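GNAT family acetyltransferase (Mycobacterium smegmatis, PDB 6C30) probably transfers an acetyl group from acetyl-coenzyme A to an amino group, as expected of a RimJ-like N-acetyltransferase of the GNAT family. Local coordinates at residues 11-16 with 86-91; 102-107 with 115-120; 147-152 with 195-200; 171-176 with 189-194. All coordinates share one frame; numbering follows the deposited sequence.

Contact 1 (11-16 with 86-91)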
loop_
_atom_site.group_PDB
_atom_site.type_symbol
_atom_site.label_atom_id
_atom_site.label_comp_id
_atom_site.label_asym_id
_atom_site.label_seq_id
_atom_site.Cartn_x
_atom_site.Cartn_y
_atom_site.Cartn_z
ATOM N N PRO A 11 -1.904 20.129 6.530
ATOM C CA PRO A 11 -2.947 19.180 6.931
ATOM C C PRO A 11 -3.169 18.094 5.875
ATOM O O PRO A 11 -3.185 18.394 4.682
ATOM C CB PRO A 11 -4.192 20.065 7.076
ATOM C CG PRO A 11 -3.905 21.262 6.222
ATOM C CD PRO A 11 -2.437 21.493 6.352
ATOM N N GLY A 12 -3.322 16.850 6.311
ATOM C CA GLY A 12 -3.591 15.759 5.395
ATOM C C GLY A 12 -2.353 15.243 4.684
ATOM O O GLY A 12 -2.464 14.420 3.784
ATOM N N TRP A 13 -1.180 15.708 5.104
ATOM C CA TRP A 13 0.086 15.268 4.506
ATOM C C TRP A 13 1.144 14.994 5.574
ATOM O O TRP A 13 1.286 15.777 6.512
ATOM C CB TRP A 13 0.622 16.316 3.528
ATOM C CG TRP A 13 1.901 15.865 2.893
ATOM C CD1 TRP A 13 3.171 16.161 3.291
ATOM C CD2 TRP A 13 2.024 14.991 1.771
ATOM N NE1 TRP A 13 4.083 15.526 2.479
ATOM C CE2 TRP A 13 3.401 14.808 1.530
ATOM C CE3 TRP A 13 1.097 14.349 0.940
ATOM C CZ2 TRP A 13 3.877 14.018 0.482
ATOM C CZ3 TRP A 13 1.572 13.556 -0.099
ATOM C CH2 TRP A 13 2.946 13.399 -0.314
ATOM N N PRO A 14 1.901 13.891 5.440
ATOM C CA PRO A 14 1.698 12.807 4.476
ATOM C C PRO A 14 0.568 11.893 4.923
ATOM O O PRO A 14 0.231 11.854 6.106
ATOM C CB PRO A 14 3.047 12.074 4.470
ATOM C CG PRO A 14 3.650 12.368 5.791
ATOM C CD PRO A 14 3.129 13.704 6.239
ATOM N N ASP A 15 -0.023 11.173 3.980
ATOM C CA ASP A 15 -1.110 10.252 4.287
ATOM C C ASP A 15 -1.255 9.299 3.121
ATOM O O ASP A 15 -0.677 9.529 2.047
ATOM C CB ASP A 15 -2.422 11.013 4.538
ATOM C CG ASP A 15 -3.387 10.255 5.437
ATOM O OD1 ASP A 15 -3.114 9.085 5.777
ATOM O OD2 ASP A 15 -4.439 10.837 5.792
ATOM N N THR A 16 -2.020 8.234 3.333
ATOM C CA THR A 16 -2.469 7.386 2.245
ATOM C C THR A 16 -3.969 7.588 2.063
ATOM O O THR A 16 -4.648 8.121 2.943
ATOM C CB THR A 16 -2.168 5.911 2.509
ATOM O OG1 THR A 16 -2.934 5.456 3.632
ATOM C CG2 THR A 16 -0.692 5.705 2.821
ATOM N N ARG A 86 1.819 23.333 0.244
ATOM C CA ARG A 86 1.392 23.865 -1.042
ATOM C C ARG A 86 1.014 22.801 -2.070
ATOM O O ARG A 86 0.370 23.117 -3.069
ATOM C CB ARG A 86 2.485 24.757 -1.622
ATOM C CG ARG A 86 2.712 25.998 -0.775
ATOM C CD ARG A 86 3.552 27.038 -1.506
ATOM N NE ARG A 86 4.961 26.666 -1.594
ATOM C CZ ARG A 86 5.909 27.129 -0.782
ATOM N NH1 ARG A 86 5.600 27.984 0.182
ATOM N NH2 ARG A 86 7.164 26.738 -0.939
ATOM N N MET A 87 1.437 21.560 -1.829
ATOM C CA MET A 87 1.142 20.445 -2.727
ATOM C C MET A 87 0.911 19.181 -1.931
ATOM O O MET A 87 1.374 19.061 -0.795
ATOM C CB MET A 87 2.286 20.207 -3.711
ATOM C CG MET A 87 2.601 21.372 -4.639
ATOM S SD MET A 87 3.876 20.987 -5.869
ATOM C CE MET A 87 2.914 20.058 -7.051
ATOM N N LEU A 88 0.193 18.233 -2.534
ATOM C CA LEU A 88 0.143 16.857 -2.030
ATOM C C LEU A 88 0.412 15.938 -3.218
ATOM O O LEU A 88 -0.475 15.667 -4.036
ATOM C CB LEU A 88 -1.201 16.505 -1.373
ATOM C CG LEU A 88 -1.549 17.218 -0.057
ATOM C CD1 LEU A 88 -2.162 18.599 -0.276
ATOM C CD2 LEU A 88 -2.490 16.347 0.771
ATOM N N PRO A 89 1.655 15.468 -3.332
ATOM C CA PRO A 89 2.060 14.653 -4.481
ATOM C C PRO A 89 1.913 13.151 -4.221
ATOM O O PRO A 89 2.747 12.545 -3.547
ATOM C CB PRO A 89 3.526 15.046 -4.683
ATOM C CG PRO A 89 4.007 15.378 -3.281
ATOM C CD PRO A 89 2.811 15.995 -2.578
ATOM N N PHE A 90 0.848 12.560 -4.751
ATOM C CA PHE A 90 0.609 11.133 -4.590
ATOM C C PHE A 90 0.977 10.315 -5.817
ATOM O O PHE A 90 0.995 10.802 -6.957
ATOM C CB PHE A 90 -0.869 10.852 -4.285
ATOM C CG PHE A 90 -1.368 11.427 -2.992
ATOM C CD1 PHE A 90 -1.127 10.767 -1.793
ATOM C CD2 PHE A 90 -2.136 12.590 -2.978
ATOM C CE1 PHE A 90 -1.618 11.277 -0.595
ATOM C CE2 PHE A 90 -2.625 13.112 -1.781
ATOM C CZ PHE A 90 -2.360 12.453 -0.590
ATOM N N VAL A 91 1.230 9.040 -5.552
ATOM C CA VAL A 91 1.340 8.000 -6.566
ATOM C C VAL A 91 0.036 7.218 -6.567
ATOM O O VAL A 91 -0.540 6.947 -5.500
ATOM C CB VAL A 91 2.531 7.067 -6.281
ATOM C CG1 VAL A 91 2.459 5.781 -7.107
ATOM C CG2 VAL A 91 3.841 7.818 -6.528
#

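Contact 2 (102-107 with 115-120)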
loop_
_atom_site.group_PDB
_atom_site.type_symbol
_atom_site.label_atom_id
_atom_site.label_comp_id
_atom_site.label_asym_id
_atom_site.label_seq_id
_atom_site.Cartn_x
_atom_site.Cartn_y
_atom_site.Cartn_z
ATOM N N LEU A 102 -1.216 11.300 -8.883
ATOM C CA LEU A 102 -2.348 12.146 -8.545
ATOM C C LEU A 102 -1.758 13.281 -7.710
ATOM O O LEU A 102 -1.288 13.050 -6.595
ATOM C CB LEU A 102 -3.409 11.351 -7.769
ATOM C CG LEU A 102 -4.782 11.945 -7.429
ATOM C CD1 LEU A 102 -4.677 13.075 -6.399
ATOM C CD2 LEU A 102 -5.507 12.397 -8.690
ATOM N N THR A 103 -1.760 14.487 -8.262
ATOM C CA THR A 103 -1.099 15.610 -7.614
ATOM C C THR A 103 -2.089 16.721 -7.280
ATOM O O THR A 103 -2.838 17.176 -8.150
ATOM C CB THR A 103 0.010 16.178 -8.511
ATOM O OG1 THR A 103 0.898 15.120 -8.888
ATOM C CG2 THR A 103 0.806 17.263 -7.786
ATOM N N ILE A 104 -2.092 17.141 -6.017
ATOM C CA ILE A 104 -2.816 18.337 -5.593
ATOM C C ILE A 104 -1.820 19.490 -5.521
ATOM O O ILE A 104 -0.756 19.336 -4.921
ATOM C CB ILE A 104 -3.472 18.157 -4.215
ATOM C CG1 ILE A 104 -4.191 16.812 -4.103
ATOM C CG2 ILE A 104 -4.399 19.313 -3.904
ATOM C CD1 ILE A 104 -5.283 16.659 -5.065
ATOM N N GLY A 105 -2.137 20.623 -6.142
ATOM C CA GLY A 105 -1.213 21.745 -6.144
ATOM C C GLY A 105 -1.847 23.101 -5.933
ATOM O O GLY A 105 -3.080 23.236 -5.927
ATOM N N ASN A 106 -0.992 24.110 -5.749
ATOM C CA ASN A 106 -1.447 25.483 -5.495
ATOM C C ASN A 106 -2.451 25.522 -4.339
ATOM O O ASN A 106 -3.473 26.214 -4.398
ATOM C CB ASN A 106 -2.049 26.098 -6.772
ATOM C CG ASN A 106 -2.334 27.581 -6.632
ATOM O OD1 ASN A 106 -1.593 28.300 -5.968
ATOM N ND2 ASN A 106 -3.425 28.035 -7.237
ATOM N N VAL A 107 -2.154 24.769 -3.287
ATOM C CA VAL A 107 -3.049 24.674 -2.141
ATOM C C VAL A 107 -3.074 25.984 -1.365
ATOM O O VAL A 107 -2.028 26.534 -1.019
ATOM C CB VAL A 107 -2.635 23.530 -1.192
ATOM C CG1 VAL A 107 -3.534 23.482 0.032
ATOM C CG2 VAL A 107 -2.678 22.190 -1.924
ATOM N N ALA A 115 -7.514 24.353 -4.425
ATOM C CA ALA A 115 -6.303 23.773 -4.995
ATOM C C ALA A 115 -6.634 23.241 -6.374
ATOM O O ALA A 115 -7.814 23.108 -6.717
ATOM C CB ALA A 115 -5.766 22.655 -4.110
ATOM N N TRP A 116 -5.616 22.962 -7.180
ATOM C CA TRP A 116 -5.872 22.211 -8.400
ATOM C C TRP A 116 -5.506 20.757 -8.190
ATOM O O TRP A 116 -4.790 20.406 -7.247
ATOM C CB TRP A 116 -5.135 22.777 -9.630
ATOM C CG TRP A 116 -3.635 22.985 -9.575
ATOM C CD1 TRP A 116 -2.992 24.190 -9.526
ATOM C CD2 TRP A 116 -2.601 21.985 -9.659
ATOM N NE1 TRP A 116 -1.628 24.002 -9.539
ATOM C CE2 TRP A 116 -1.361 22.663 -9.614
ATOM C CE3 TRP A 116 -2.603 20.585 -9.741
ATOM C CZ2 TRP A 116 -0.136 21.994 -9.658
ATOM C CZ3 TRP A 116 -1.374 19.916 -9.783
ATOM C CH2 TRP A 116 -0.163 20.628 -9.745
ATOM N N ILE A 117 -6.053 19.917 -9.061
ATOM C CA ILE A 117 -5.737 18.490 -9.080
ATOM C C ILE A 117 -5.321 18.111 -10.500
ATOM O O ILE A 117 -5.874 18.615 -11.479
ATOM C CB ILE A 117 -6.940 17.638 -8.605
ATOM C CG1 ILE A 117 -6.522 16.192 -8.345
ATOM C CG2 ILE A 117 -8.106 17.698 -9.598
ATOM C CD1 ILE A 117 -7.541 15.468 -7.499
ATOM N N GLY A 118 -4.312 17.256 -10.601
ATOM C CA GLY A 118 -3.883 16.740 -11.882
ATOM C C GLY A 118 -3.550 15.273 -11.731
ATOM O O GLY A 118 -3.363 14.785 -10.614
ATOM N N TYR A 119 -3.499 14.558 -12.846
ATOM C CA TYR A 119 -3.281 13.117 -12.793
ATOM C C TYR A 119 -2.718 12.627 -14.114
ATOM O O TYR A 119 -2.870 13.271 -15.161
ATOM C CB TYR A 119 -4.603 12.379 -12.485
ATOM C CG TYR A 119 -5.546 12.419 -13.671
ATOM C CD1 TYR A 119 -5.599 11.374 -14.590
ATOM C CD2 TYR A 119 -6.343 13.532 -13.903
ATOM C CE1 TYR A 119 -6.430 11.436 -15.700
ATOM C CE2 TYR A 119 -7.173 13.607 -15.006
ATOM C CZ TYR A 119 -7.207 12.557 -15.897
ATOM O OH TYR A 119 -8.033 12.646 -16.989
ATOM N N TRP A 120 -2.095 11.459 -14.065
ATOM C CA TRP A 120 -1.822 10.692 -15.272
ATOM C C TRP A 120 -1.755 9.224 -14.886
ATOM O O TRP A 120 -1.418 8.876 -13.747
ATOM C CB TRP A 120 -0.534 11.159 -15.963
ATOM C CG TRP A 120 0.718 10.819 -15.220
ATOM C CD1 TRP A 120 1.343 11.572 -14.261
ATOM C CD2 TRP A 120 1.501 9.629 -15.369
ATOM N NE1 TRP A 120 2.463 10.917 -13.812
ATOM C CE2 TRP A 120 2.586 9.726 -14.473
ATOM C CE3 TRP A 120 1.399 8.499 -16.183
ATOM C CZ2 TRP A 120 3.555 8.728 -14.357
ATOM C CZ3 TRP A 120 2.360 7.513 -16.071
ATOM C CH2 TRP A 120 3.426 7.635 -15.162
#

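Contact 3 (147-152 with 195-200)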
loop_
_atom_site.group_PDB
_atom_site.type_symbol
_atom_site.label_atom_id
_atom_site.label_comp_id
_atom_site.label_asym_id
_atom_site.label_seq_id
_atom_site.Cartn_x
_atom_site.Cartn_y
_atom_site.Cartn_z
ATOM N N GLN A 147 -8.965 19.887 4.507
ATOM C CA GLN A 147 -9.887 20.947 4.935
ATOM C C GLN A 147 -10.143 21.972 3.832
ATOM O O GLN A 147 -10.356 23.159 4.096
ATOM C CB GLN A 147 -9.353 21.644 6.193
ATOM C CG GLN A 147 -9.197 20.700 7.374
ATOM C CD GLN A 147 -8.486 21.346 8.548
ATOM O OE1 GLN A 147 -8.072 22.504 8.479
ATOM N NE2 GLN A 147 -8.338 20.596 9.635
ATOM N N LEU A 148 -10.143 21.508 2.588
ATOM C CA LEU A 148 -10.381 22.401 1.468
ATOM C C LEU A 148 -11.864 22.500 1.111
ATOM O O LEU A 148 -12.673 21.622 1.448
ATOM C CB LEU A 148 -9.576 21.944 0.243
ATOM C CG LEU A 148 -8.058 21.984 0.436
ATOM C CD1 LEU A 148 -7.347 21.484 -0.818
ATOM C CD2 LEU A 148 -7.581 23.391 0.795
ATOM N N HIS A 149 -12.199 23.592 0.432
ATOM C CA HIS A 149 -13.563 23.884 0.006
ATOM C C HIS A 149 -13.795 23.663 -1.495
ATOM O O HIS A 149 -14.917 23.432 -1.928
ATOM C CB HIS A 149 -13.918 25.330 0.375
ATOM C CG HIS A 149 -15.261 25.766 -0.122
ATOM N ND1 HIS A 149 -15.419 26.602 -1.206
ATOM C CD2 HIS A 149 -16.510 25.456 0.300
ATOM C CE1 HIS A 149 -16.708 26.801 -1.422
ATOM N NE2 HIS A 149 -17.392 26.113 -0.522
ATOM N N ARG A 150 -12.723 23.710 -2.278
ATOM C CA ARG A 150 -12.842 23.687 -3.729
ATOM C C ARG A 150 -11.628 23.008 -4.350
ATOM O O ARG A 150 -10.505 23.202 -3.888
ATOM C CB ARG A 150 -12.997 25.118 -4.252
ATOM C CG ARG A 150 -13.085 25.282 -5.758
ATOM C CD ARG A 150 -13.410 26.742 -6.135
ATOM N NE ARG A 150 -13.441 26.915 -7.585
ATOM C CZ ARG A 150 -12.356 27.028 -8.342
ATOM N NH1 ARG A 150 -11.153 27.010 -7.779
ATOM N NH2 ARG A 150 -12.474 27.166 -9.656
ATOM N N ILE A 151 -11.868 22.209 -5.381
ATOM C CA ILE A 151 -10.801 21.655 -6.203
ATOM C C ILE A 151 -11.101 21.946 -7.669
ATOM O O ILE A 151 -12.235 21.764 -8.136
ATOM C CB ILE A 151 -10.644 20.141 -5.979
ATOM C CG1 ILE A 151 -10.168 19.857 -4.545
ATOM C CG2 ILE A 151 -9.685 19.526 -6.994
ATOM C CD1 ILE A 151 -8.792 20.416 -4.219
ATOM N N GLU A 152 -10.095 22.425 -8.397
ATOM C CA GLU A 152 -10.241 22.691 -9.818
ATOM C C GLU A 152 -9.241 21.881 -10.627
ATOM O O GLU A 152 -8.296 21.317 -10.069
ATOM C CB GLU A 152 -10.049 24.180 -10.114
ATOM C CG GLU A 152 -8.628 24.657 -9.838
ATOM C CD GLU A 152 -8.423 26.139 -10.087
ATOM O OE1 GLU A 152 -7.262 26.540 -10.296
ATOM O OE2 GLU A 152 -9.406 26.918 -10.065
ATOM N N ILE A 195 -15.134 21.603 -8.657
ATOM C CA ILE A 195 -16.174 21.064 -7.795
ATOM C C ILE A 195 -15.933 21.615 -6.389
ATOM O O ILE A 195 -14.785 21.840 -6.000
ATOM C CB ILE A 195 -16.177 19.507 -7.833
ATOM C CG1 ILE A 195 -17.391 18.945 -7.085
ATOM C CG2 ILE A 195 -14.860 18.914 -7.292
ATOM C CD1 ILE A 195 -17.525 17.426 -7.181
ATOM N N THR A 196 -17.003 21.883 -5.640
ATOM C CA THR A 196 -16.823 22.387 -4.281
ATOM C C THR A 196 -17.363 21.371 -3.277
ATOM O O THR A 196 -18.086 20.445 -3.648
ATOM C CB THR A 196 -17.486 23.780 -4.066
ATOM O OG1 THR A 196 -18.914 23.669 -4.159
ATOM C CG2 THR A 196 -16.982 24.794 -5.088
ATOM N N ALA A 197 -16.984 21.542 -2.012
ATOM C CA ALA A 197 -17.257 20.545 -0.984
ATOM C C ALA A 197 -18.750 20.282 -0.808
ATOM O O ALA A 197 -19.149 19.148 -0.544
ATOM C CB ALA A 197 -16.636 20.970 0.327
ATOM N N GLU A 198 -19.566 21.319 -0.983
ATOM C CA GLU A 198 -21.027 21.170 -0.903
ATOM C C GLU A 198 -21.556 20.105 -1.865
ATOM O O GLU A 198 -22.587 19.484 -1.605
ATOM C CB GLU A 198 -21.728 22.505 -1.196
ATOM C CG GLU A 198 -21.405 23.636 -0.223
ATOM C CD GLU A 198 -20.233 24.488 -0.679
ATOM O OE1 GLU A 198 -19.500 24.050 -1.587
ATOM O OE2 GLU A 198 -20.046 25.593 -0.130
ATOM N N GLU A 199 -20.855 19.897 -2.978
ATOM C CA GLU A 199 -21.312 18.992 -4.026
ATOM C C GLU A 199 -20.874 17.551 -3.806
ATOM O O GLU A 199 -21.319 16.655 -4.518
ATOM C CB GLU A 199 -20.797 19.444 -5.391
ATOM C CG GLU A 199 -21.066 20.892 -5.729
ATOM C CD GLU A 199 -20.447 21.281 -7.053
ATOM O OE1 GLU A 199 -20.949 20.847 -8.115
ATOM O OE2 GLU A 199 -19.436 22.017 -7.033
ATOM N N LEU A 200 -19.980 17.333 -2.850
ATOM C CA LEU A 200 -19.393 16.001 -2.697
ATOM C C LEU A 200 -20.429 14.897 -2.407
ATOM O O LEU A 200 -20.430 13.888 -3.104
ATOM C CB LEU A 200 -18.308 16.002 -1.616
ATOM C CG LEU A 200 -17.578 14.656 -1.532
ATOM C CD1 LEU A 200 -16.860 14.365 -2.840
ATOM C CD2 LEU A 200 -16.604 14.624 -0.363
#

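Contact 4 (171-176 with 189-194)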
loop_
_atom_site.group_PDB
_atom_site.type_symbol
_atom_site.label_atom_id
_atom_site.label_comp_id
_atom_site.label_asym_id
_atom_site.label_seq_id
_atom_site.Cartn_x
_atom_site.Cartn_y
_atom_site.Cartn_z
ATOM N N PHE A 171 -16.862 16.989 -11.921
ATOM C CA PHE A 171 -16.357 18.332 -12.217
ATOM C C PHE A 171 -17.285 19.094 -13.166
ATOM O O PHE A 171 -17.792 18.523 -14.139
ATOM C CB PHE A 171 -14.945 18.255 -12.813
ATOM C CG PHE A 171 -13.879 17.982 -11.793
ATOM C CD1 PHE A 171 -13.327 19.023 -11.064
ATOM C CD2 PHE A 171 -13.436 16.688 -11.558
ATOM C CE1 PHE A 171 -12.347 18.778 -10.106
ATOM C CE2 PHE A 171 -12.457 16.435 -10.610
ATOM C CZ PHE A 171 -11.908 17.487 -9.884
ATOM N N ARG A 172 -17.486 20.381 -12.868
ATOM C CA ARG A 172 -18.260 21.303 -13.703
ATOM C C ARG A 172 -17.355 22.180 -14.551
ATOM O O ARG A 172 -16.384 22.715 -14.035
ATOM C CB ARG A 172 -19.117 22.236 -12.846
ATOM C CG ARG A 172 -20.121 21.576 -11.933
ATOM C CD ARG A 172 -20.714 22.622 -10.972
ATOM N NE ARG A 172 -19.822 22.899 -9.849
ATOM C CZ ARG A 172 -18.981 23.930 -9.774
ATOM N NH1 ARG A 172 -18.914 24.819 -10.758
ATOM N NH2 ARG A 172 -18.211 24.069 -8.701
ATOM N N GLU A 173 -17.684 22.394 -15.817
ATOM C CA GLU A 173 -16.971 23.416 -16.597
ATOM C C GLU A 173 -17.288 24.814 -16.061
ATOM O O GLU A 173 -18.467 25.174 -15.917
ATOM C CB GLU A 173 -17.345 23.340 -18.079
ATOM C CG GLU A 173 -16.814 22.102 -18.783
ATOM C CD GLU A 173 -17.116 22.104 -20.267
ATOM O OE1 GLU A 173 -17.636 23.122 -20.774
ATOM O OE2 GLU A 173 -16.846 21.081 -20.926
ATOM N N GLU A 174 -16.249 25.600 -15.780
ATOM C CA GLU A 174 -16.429 26.962 -15.281
ATOM C C GLU A 174 -15.948 28.017 -16.259
ATOM O O GLU A 174 -16.413 29.145 -16.215
ATOM C CB GLU A 174 -15.710 27.145 -13.936
ATOM C CG GLU A 174 -16.417 26.410 -12.811
ATOM C CD GLU A 174 -15.996 26.861 -11.433
ATOM O OE1 GLU A 174 -14.822 27.223 -11.245
ATOM O OE2 GLU A 174 -16.855 26.846 -10.530
ATOM N N GLY A 175 -15.017 27.676 -17.138
ATOM C CA GLY A 175 -14.527 28.675 -18.064
ATOM C C GLY A 175 -13.515 28.155 -19.049
ATOM O O GLY A 175 -13.148 26.983 -19.010
ATOM N N LEU A 176 -13.078 29.033 -19.943
ATOM C CA LEU A 176 -12.061 28.711 -20.932
ATOM C C LEU A 176 -10.913 29.686 -20.759
ATOM O O LEU A 176 -11.072 30.903 -20.929
ATOM C CB LEU A 176 -12.626 28.775 -22.357
ATOM C CG LEU A 176 -11.615 28.451 -23.462
ATOM C CD1 LEU A 176 -11.186 26.989 -23.395
ATOM C CD2 LEU A 176 -12.185 28.788 -24.834
ATOM N N ASP A 189 -5.120 27.011 -25.110
ATOM C CA ASP A 189 -6.338 27.137 -24.314
ATOM C C ASP A 189 -6.553 25.907 -23.434
ATOM O O ASP A 189 -6.345 24.779 -23.880
ATOM C CB ASP A 189 -7.581 27.281 -25.194
ATOM C CG ASP A 189 -7.603 28.546 -26.035
ATOM O OD1 ASP A 189 -6.699 29.412 -25.948
ATOM O OD2 ASP A 189 -8.591 28.655 -26.798
ATOM N N HIS A 190 -6.983 26.122 -22.197
ATOM C CA HIS A 190 -7.405 25.042 -21.311
ATOM C C HIS A 190 -8.764 25.381 -20.715
ATOM O O HIS A 190 -8.983 26.514 -20.269
ATOM C CB HIS A 190 -6.398 24.821 -20.174
ATOM C CG HIS A 190 -5.155 24.083 -20.577
ATOM N ND1 HIS A 190 -4.229 24.605 -21.453
ATOM C CD2 HIS A 190 -4.674 22.872 -20.195
ATOM C CE1 HIS A 190 -3.239 23.740 -21.609
ATOM N NE2 HIS A 190 -3.481 22.686 -20.849
ATOM N N LEU A 191 -9.682 24.421 -20.723
ATOM C CA LEU A 191 -10.897 24.532 -19.927
ATOM C C LEU A 191 -10.555 24.492 -18.450
ATOM O O LEU A 191 -9.622 23.797 -18.044
ATOM C CB LEU A 191 -11.871 23.402 -20.262
ATOM C CG LEU A 191 -12.506 23.480 -21.649
ATOM C CD1 LEU A 191 -12.969 22.107 -22.071
ATOM C CD2 LEU A 191 -13.660 24.473 -21.667
ATOM N N LEU A 192 -11.295 25.253 -17.659
ATOM C CA LEU A 192 -11.220 25.183 -16.215
ATOM C C LEU A 192 -12.462 24.464 -15.722
ATOM O O LEU A 192 -13.585 24.866 -16.052
ATOM C CB LEU A 192 -11.133 26.589 -15.607
ATOM C CG LEU A 192 -11.115 26.673 -14.084
ATOM C CD1 LEU A 192 -9.840 26.055 -13.533
ATOM C CD2 LEU A 192 -11.256 28.118 -13.605
ATOM N N VAL A 193 -12.267 23.408 -14.945
ATOM C CA VAL A 193 -13.390 22.686 -14.355
ATOM C C VAL A 193 -13.216 22.668 -12.833
ATOM O O VAL A 193 -12.103 22.836 -12.337
ATOM C CB VAL A 193 -13.523 21.244 -14.916
ATOM C CG1 VAL A 193 -13.628 21.257 -16.438
ATOM C CG2 VAL A 193 -12.359 20.362 -14.463
ATOM N N ALA A 194 -14.304 22.483 -12.083
ATOM C CA ALA A 194 -14.229 22.607 -10.637
ATOM C C ALA A 194 -15.357 21.876 -9.931
ATOM O O ALA A 194 -16.402 21.575 -10.519
ATOM C CB ALA A 194 -14.249 24.077 -10.222
#

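Contact 1 (11-16 with 86-91)
Trp13 and Leu88 have the nearest CA atoms across the contact, 6.7 Å apart, where the irregular chain 11-16 passes over the start of strand 88-94 without pairing with it. Side chains carry most of the contact, chiefly the indole of Trp13, with a few backbone oxygens. Trp13 CG is anti to the backbone N (chi1 -179°), and the side chain crosses Pro89 at about a right angle; Pro89 CD lies over one ring face, 3.4 Å from Trp13 CH2. Pro14 CB sits above the opposite face. In this way the N-terminal arm is laid over the GNAT sheet, where Ala82 of helix 71-83 also touches the indole and Ala219 of the second subunit packs on it. The edge of the six-membered ring points at the face of Phe90 in a T-shaped stack, planes 69° apart and centroids 5.5 Å apart. Leu88, whose branched end reaches over, brings CD2 to 3.6 Å from Gly12 O, while Phe90 CE1 meets Asp15 O, a buried oxygen without a polar partner in the model, at 3.3 Å.

Contact 2 (102-107 with 115-120)
Thr103 and Gly118 form one of two antiparallel hydrogen-bonded pairs in the beta hairpin of strands 97-105 and 114-121, part of the central GNAT sheet. Thr103 N reaches Gly118 O at 2.9 Å, nearly straight at 170°, and Gly118 N returns a bond to Thr103 O. Gly105 and Trp116 repeat this ring two residues on, again through both N-H groups. Between them Ile104 and Ile117 are a non-hydrogen-bonded pair, and their CD1 atoms meet at 3.5 Å. Leu102 CD2 joins the same apolar face, 3.9 Å from both Ile117 CD1 and Tyr119 CB, and Ala115 CB, small enough to sit 3.3 Å from Gly105 O, lies beside Ile104 CG2. Helix 130-143 lies against this face, with Leu135 touching Ile117 and Tyr119; the hydroxyl of Tyr119 is hydrogen-bonded to Ser162.

Across the sheet, Trp116 folds its indole back over the neighbouring strand. Its CG lies between the backbone N and the carbonyl carbon (chi1 54°), a crowded position. Glycine suits position 105, since with the ring where it is a CB would run into Trp116 CZ2. Thr103 CG2 lies alongside the six-membered ring, Asn106 CB approaches Trp116 CD1 at 3.5 Å, and Gly105 CA stands over the centre of the six-membered ring, 3.6 Å from its centroid, in a CH-pi contact.

Contact 3 (147-152 with 195-200)
Ile151 and Ile195 lie at the tight end of the contact, joined by two backbone bonds: Ile151 N to Ile195 O at 3.0 Å and Ile195 N to Ile151 O at 2.9 Å, each donor nearly in line with the C=O it meets. Their beta-branched side chains suit an extended backbone and share the sheet face covered by helix 130-143, where both touch Leu139. The next pair, Arg150 and Thr196, is non-hydrogen-bonded, with CA atoms 4.2 Å apart; Arg150 CG passes Thr196 CG2, and the extended arginine carries its guanidinium to Glu152 OE2, which takes bonds from NH1 and NH2, while Glu174 is a second acidic partner.

Toward the exposed Glu198 the packing gives way to polar side chains. His149 O still accepts from Ala197 N at 2.8 Å. His149 CG is anti to the backbone N (chi1 175°); the imidazole reaches across to the 3-10 segment, with Thr196 CB over one ring face. His149 NE2 donates to Glu198 OE2 at 2.7 Å, in the ring plane and on the syn side of a carboxylate turned 85° to the ring. With OE2 held by His149 and OE1 by Thr196 OG1, the two bonds help to fix the rotation of the carboxylate; Glu199 OE2 accepts from Thr196 N. The pairing is that of antiparallel neighbours in the GNAT sheet, where strand 186-196 ends against strand 150-155 and turns into a short 3-10 segment.

Contact 4 (171-176 with 189-194)
Phe171 begins the contact by setting its CB against Val193 CG2 at 3.7 Å, the two side chains crossing at about a right angle; its ring runs on past the Ala194 backbone into the buried side, near Leu166 of helix 160-169. Arg172 opens the antiparallel ladder: its N donates to Ala194 O at 2.8 Å and its O accepts from Ala194 N. The arginine chain bends at chi3 (-80°), which turns NE; the same Ala194 O lies over one face of the guanidinium. Glu173 packs CG on Val193 CG1, while its carboxylate pairs with Arg163.

At Glu174 and Gly175 the register slips by one residue in a classic beta bulge. Both face Leu192, whose O takes a firm bond from Glu174 N (2.8 Å) and a weak one from Gly175 N (3.3 Å). Glu174 OE1 approaches Ala194 CB at 3.4 Å, a close passage that suits a small methyl. Gly175 O receives Leu192 N at 2.9 Å, restoring the ladder, and Leu176 lays CD1 against Leu191 CD2 at 3.9 Å.

Glu174 OE2 accepts from Arg172 NH1 in the guanidinium plane. With Glu174 between two arginines, Arg172 and Arg150, and Arg172 between two acids, Glu174 and Glu199, the charges at this partly exposed edge are probably largely balanced, which would favour their ionised forms.

How the contacts relate
All four contacts reach one mixed sheet, contact 1 through the N-terminal arm laid on strand 88-94. Contact 1 adjoins contact 2: Leu88 N lies 2.8 Å from Ile104 O, consistent with strand pairing. Contact 2 passes to contact 3 through the parallel strands 114-121 and 150-155; in GNAT enzymes acetyl-coenzyme A binds where two such central strands splay apart, so the cofactor site probably lies here. Contacts 3 and 4 share strand 186-196 and are tied by salt bridges, Arg150 NH2 to Glu174 OE1 at 2.8 Å and Glu199 OE1 to Arg172 NE at 2.9 Å. Contacts 1 and 4 stand about 24 Å apart, centre to centre. In this apo form a glycerol, probably from the crystallisation liquor, lies about 6 Å from the Trp13 side chain.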